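Local coordinates for ESX secretion system protein EccC (Thermomonospora curvata, PDB 4NH0) that forms part of the ESX (type VII) secretion system as a weakly active ATPase of three FtsK domains and might be its translocase subunit, at residues Pro271-Gly283 against Glu292-Gly304. Residues are numbered along the deposited sequence; the frame is centred on the assembly and turned at random.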
loop_
_atom_site.group_PDB
_atom_site.type_symbol
_atom_site.label_atom_id
_atom_site.label_comp_id
_atom_site.label_asym_id
_atom_site.label_seq_id
_atom_site.Cartn_x
_atom_site.Cartn_y
_atom_site.Cartn_z
ATOM N N PRO A 271 31.264 12.572 -44.048
ATOM C CA PRO A 271 30.083 13.083 -44.750
ATOM C C PRO A 271 29.945 12.505 -46.153
ATOM O O PRO A 271 30.792 12.746 -47.011
ATOM C CB PRO A 271 30.332 14.597 -44.806
ATOM C CG PRO A 271 31.803 14.756 -44.586
ATOM C CD PRO A 271 32.165 13.661 -43.638
ATOM N N ARG A 272 28.881 11.741 -46.372
ATOM C CA ARG A 272 28.656 11.093 -47.656
ATOM C C ARG A 272 27.847 11.982 -48.593
ATOM O O ARG A 272 27.076 12.825 -48.138
ATOM C CB ARG A 272 27.946 9.753 -47.454
ATOM C CG ARG A 272 28.746 8.748 -46.647
ATOM C CD ARG A 272 28.353 7.327 -47.005
ATOM N NE ARG A 272 29.482 6.412 -46.888
ATOM C CZ ARG A 272 29.536 5.216 -47.464
ATOM N NH1 ARG A 272 28.523 4.790 -48.207
ATOM N NH2 ARG A 272 30.605 4.448 -47.305
ATOM N N PRO A 273 28.032 11.799 -49.910
ATOM C CA PRO A 273 27.226 12.506 -50.912
ATOM C C PRO A 273 25.740 12.207 -50.749
ATOM O O PRO A 273 25.392 11.206 -50.126
ATOM C CB PRO A 273 27.754 11.954 -52.239
ATOM C CG PRO A 273 29.142 11.514 -51.934
ATOM C CD PRO A 273 29.097 10.995 -50.530
ATOM N N GLN A 274 24.884 13.061 -51.307
ATOM C CA GLN A 274 23.438 12.920 -51.153
ATOM C C GLN A 274 22.934 11.548 -51.587
ATOM O O GLN A 274 22.002 11.008 -50.994
ATOM C CB GLN A 274 22.705 14.008 -51.945
ATOM C CG GLN A 274 22.941 15.425 -51.445
ATOM C CD GLN A 274 24.206 16.043 -52.006
ATOM O OE1 GLN A 274 24.924 15.418 -52.787
ATOM N NE2 GLN A 274 24.486 17.279 -51.610
ATOM N N ARG A 275 23.553 10.984 -52.618
ATOM C CA ARG A 275 23.155 9.671 -53.107
ATOM C C ARG A 275 23.640 8.564 -52.180
ATOM O O ARG A 275 22.902 7.625 -51.882
ATOM C CB ARG A 275 23.687 9.432 -54.521
ATOM C CG ARG A 275 23.100 8.194 -55.177
ATOM C CD ARG A 275 23.874 7.777 -56.414
ATOM N NE ARG A 275 23.306 6.571 -57.010
ATOM C CZ ARG A 275 23.902 5.848 -57.951
ATOM N NH1 ARG A 275 25.095 6.202 -58.409
ATOM N NH2 ARG A 275 23.306 4.766 -58.433
ATOM N N ASN A 276 24.882 8.680 -51.723
ATOM C CA ASN A 276 25.492 7.650 -50.889
ATOM C C ASN A 276 24.984 7.649 -49.451
ATOM O O ASN A 276 25.363 6.789 -48.657
ATOM C CB ASN A 276 27.014 7.802 -50.893
ATOM C CG ASN A 276 27.653 7.206 -52.128
ATOM O OD1 ASN A 276 28.150 6.081 -52.102
ATOM N ND2 ASN A 276 27.643 7.958 -53.222
ATOM N N ARG A 277 24.137 8.615 -49.114
ATOM C CA ARG A 277 23.521 8.637 -47.795
ATOM C C ARG A 277 22.516 7.501 -47.672
ATOM O O ARG A 277 21.672 7.316 -48.547
ATOM C CB ARG A 277 22.837 9.978 -47.527
ATOM C CG ARG A 277 23.792 11.146 -47.384
ATOM C CD ARG A 277 23.096 12.361 -46.797
ATOM N NE ARG A 277 23.982 13.519 -46.743
ATOM C CZ ARG A 277 23.913 14.549 -47.578
ATOM N NH1 ARG A 277 22.990 14.568 -48.531
ATOM N NH2 ARG A 277 24.759 15.562 -47.460
ATOM N N LEU A 278 22.627 6.739 -46.587
ATOM C CA LEU A 278 21.747 5.606 -46.321
ATOM C C LEU A 278 21.736 4.618 -47.483
ATOM O O LEU A 278 20.721 3.982 -47.762
ATOM C CB LEU A 278 20.326 6.089 -46.018
ATOM C CG LEU A 278 19.959 6.285 -44.544
ATOM C CD1 LEU A 278 21.035 7.049 -43.794
ATOM C CD2 LEU A 278 18.624 6.999 -44.427
ATOM N N ARG A 279 22.874 4.503 -48.158
ATOM C CA ARG A 279 23.028 3.578 -49.273
ATOM C C ARG A 279 24.250 2.698 -49.062
ATOM O O ARG A 279 25.385 3.171 -49.113
ATOM C CB ARG A 279 23.144 4.338 -50.594
ATOM C CG ARG A 279 23.545 3.469 -51.773
ATOM C CD ARG A 279 23.712 4.293 -53.036
ATOM N NE ARG A 279 22.441 4.528 -53.712
ATOM C CZ ARG A 279 22.046 3.878 -54.801
ATOM N NH1 ARG A 279 22.825 2.953 -55.343
ATOM N NH2 ARG A 279 20.872 4.154 -55.352
ATOM N N VAL A 280 24.011 1.415 -48.820
ATOM C CA VAL A 280 25.087 0.469 -48.560
ATOM C C VAL A 280 24.937 -0.781 -49.420
ATOM O O VAL A 280 23.823 -1.161 -49.777
ATOM C CB VAL A 280 25.128 0.063 -47.074
ATOM C CG1 VAL A 280 25.548 1.242 -46.213
ATOM C CG2 VAL A 280 23.776 -0.471 -46.634
ATOM N N PRO A 281 26.065 -1.418 -49.769
ATOM C CA PRO A 281 26.018 -2.673 -50.521
ATOM C C PRO A 281 25.600 -3.844 -49.639
ATOM O O PRO A 281 25.986 -3.899 -48.472
ATOM C CB PRO A 281 27.458 -2.840 -51.007
ATOM C CG PRO A 281 28.270 -2.141 -49.982
ATOM C CD PRO A 281 27.448 -0.961 -49.549
ATOM N N ILE A 282 24.816 -4.763 -50.191
ATOM C CA ILE A 282 24.373 -5.933 -49.444
ATOM C C ILE A 282 24.922 -7.213 -50.060
ATOM O O ILE A 282 24.890 -8.273 -49.438
ATOM C CB ILE A 282 22.838 -6.020 -49.383
ATOM C CG1 ILE A 282 22.258 -6.192 -50.787
ATOM C CG2 ILE A 282 22.262 -4.787 -48.711
ATOM C CD1 ILE A 282 20.747 -6.253 -50.820
ATOM N N GLY A 283 25.429 -7.108 -51.284
ATOM C CA GLY A 283 25.974 -8.255 -51.982
ATOM C C GLY A 283 26.283 -7.965 -53.438
ATOM O O GLY A 283 26.343 -6.808 -53.850
ATOM N N GLU A 292 23.425 -2.303 -54.239
ATOM C CA GLU A 292 23.249 -1.354 -53.149
ATOM C C GLU A 292 21.786 -1.191 -52.767
ATOM O O GLU A 292 20.896 -1.275 -53.612
ATOM C CB GLU A 292 23.840 0.004 -53.526
ATOM C CG GLU A 292 25.352 0.014 -53.639
ATOM C CD GLU A 292 25.898 1.386 -53.973
ATOM O OE1 GLU A 292 25.309 2.064 -54.840
ATOM O OE2 GLU A 292 26.913 1.788 -53.367
ATOM N N LEU A 293 21.546 -0.956 -51.482
ATOM C CA LEU A 293 20.204 -0.694 -50.986
ATOM C C LEU A 293 20.111 0.731 -50.455
ATOM O O LEU A 293 20.779 1.086 -49.486
ATOM C CB LEU A 293 19.823 -1.697 -49.898
ATOM C CG LEU A 293 18.424 -1.533 -49.304
ATOM C CD1 LEU A 293 17.379 -1.517 -50.405
ATOM C CD2 LEU A 293 18.135 -2.641 -48.308
ATOM N N ASP A 294 19.281 1.542 -51.101
ATOM C CA ASP A 294 19.127 2.946 -50.743
ATOM C C ASP A 294 17.751 3.190 -50.136
ATOM O O ASP A 294 16.756 3.243 -50.851
ATOM C CB ASP A 294 19.336 3.828 -51.975
ATOM C CG ASP A 294 19.231 5.304 -51.664
ATOM O OD1 ASP A 294 18.098 5.828 -51.629
ATOM O OD2 ASP A 294 20.285 5.942 -51.465
ATOM N N ILE A 295 17.696 3.344 -48.817
ATOM C CA ILE A 295 16.416 3.453 -48.126
ATOM C C ILE A 295 15.934 4.893 -47.983
ATOM O O ILE A 295 15.032 5.173 -47.196
ATOM C CB ILE A 295 16.485 2.819 -46.727
ATOM C CG1 ILE A 295 17.565 3.498 -45.886
ATOM C CG2 ILE A 295 16.756 1.328 -46.833
ATOM C CD1 ILE A 295 17.663 2.963 -44.477
ATOM N N LYS A 296 16.532 5.805 -48.742
ATOM C CA LYS A 296 16.073 7.188 -48.752
ATOM C C LYS A 296 14.740 7.291 -49.476
ATOM O O LYS A 296 14.375 6.400 -50.237
ATOM C CB LYS A 296 17.097 8.104 -49.420
ATOM C CG LYS A 296 18.427 8.198 -48.703
ATOM C CD LYS A 296 19.333 9.193 -49.403
ATOM C CE LYS A 296 19.618 8.757 -50.826
ATOM N NZ LYS A 296 20.464 9.738 -51.554
ATOM N N GLU A 297 14.018 8.382 -49.242
ATOM C CA GLU A 297 12.750 8.610 -49.923
ATOM C C GLU A 297 12.965 8.703 -51.429
ATOM O O GLU A 297 14.057 9.034 -51.888
ATOM C CB GLU A 297 12.073 9.880 -49.404
ATOM C CG GLU A 297 12.925 11.132 -49.515
ATOM C CD GLU A 297 12.181 12.381 -49.085
ATOM O OE1 GLU A 297 10.938 12.326 -48.979
ATOM O OE2 GLU A 297 12.838 13.417 -48.850
ATOM N N SER A 298 11.917 8.405 -52.190
ATOM C CA SER A 298 11.998 8.392 -53.646
ATOM C C SER A 298 12.352 9.762 -54.212
ATOM O O SER A 298 12.991 9.865 -55.259
ATOM C CB SER A 298 10.678 7.909 -54.245
ATOM O OG SER A 298 9.596 8.707 -53.797
ATOM N N ALA A 299 11.939 10.812 -53.511
ATOM C CA ALA A 299 12.151 12.177 -53.975
ATOM C C ALA A 299 13.608 12.610 -53.843
ATOM O O ALA A 299 14.018 13.611 -54.431
ATOM C CB ALA A 299 11.250 13.133 -53.213
ATOM N N GLN A 300 14.385 11.858 -53.073
ATOM C CA GLN A 300 15.770 12.228 -52.802
ATOM C C GLN A 300 16.762 11.257 -53.434
ATOM O O GLN A 300 17.794 11.668 -53.962
ATOM C CB GLN A 300 16.008 12.311 -51.294
ATOM C CG GLN A 300 17.389 12.807 -50.909
ATOM C CD GLN A 300 17.546 12.981 -49.414
ATOM O OE1 GLN A 300 16.599 12.779 -48.653
ATOM N NE2 GLN A 300 18.742 13.360 -48.984
ATOM N N GLY A 301 16.448 9.968 -53.374
ATOM C CA GLY A 301 17.317 8.952 -53.935
ATOM C C GLY A 301 16.545 7.907 -54.709
ATOM O O GLY A 301 16.377 8.016 -55.924
ATOM N N GLY A 302 16.070 6.888 -54.003
ATOM C CA GLY A 302 15.294 5.832 -54.621
ATOM C C GLY A 302 14.879 4.769 -53.626
ATOM O O GLY A 302 15.224 4.845 -52.449
ATOM N N MET A 303 14.120 3.789 -54.107
ATOM C CA MET A 303 13.687 2.642 -53.309
ATOM C C MET A 303 12.897 3.020 -52.055
ATOM O O MET A 303 12.723 2.198 -51.160
ATOM C CB MET A 303 14.896 1.780 -52.933
ATOM C CG MET A 303 15.420 0.941 -54.088
ATOM S SD MET A 303 16.903 -0.001 -53.692
ATOM C CE MET A 303 18.177 1.136 -54.227
ATOM N N GLY A 304 12.417 4.259 -52.004
ATOM C CA GLY A 304 11.520 4.707 -50.951
ATOM C C GLY A 304 12.027 4.606 -49.525
ATOM O O GLY A 304 13.127 4.115 -49.278
#
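Arg279 lies between Glu292 and Asp294 on one face of an antiparallel beta hairpin, at the edge of the first FtsK domain's sheet. Its CB rests 3.4 Å from Asp294 OD2. CG, anti to the backbone N (chi1 170°), and CD then run beside the Glu292 carboxylate, CD coming within 3.3 Å of OE1. A bend at chi3 swings the guanidinium round: NE gives a weak hydrogen bond, part of a salt bridge, back to Asp294 OD2, while NH1 reaches Glu292 OE1 at 2.7 Å, in the guanidinium plane, meeting OE1 on its anti side and 33° out of the carboxylate plane. NH2 passes 3.7 Å from Asp294 CB, and Arg275 NE sits over one guanidinium face. Cut back to alanine, this position would probably leave Glu292 without its cation and freer to turn, while Asp294 would lose a weaker partner. Between the strands, Leu293 N hydrogen-bonds to Val280 O at 2.9 Å, and just beyond them Ile295 N to Leu278 O. The face carrying Val280 and Leu293 packs on helix 317-329, which follows the predicted ATP-binding loop. Asp294 OD1 also takes the Lys296 amide in an Asx turn. With one arginine facing two acids, both carboxylates probably stay ionised.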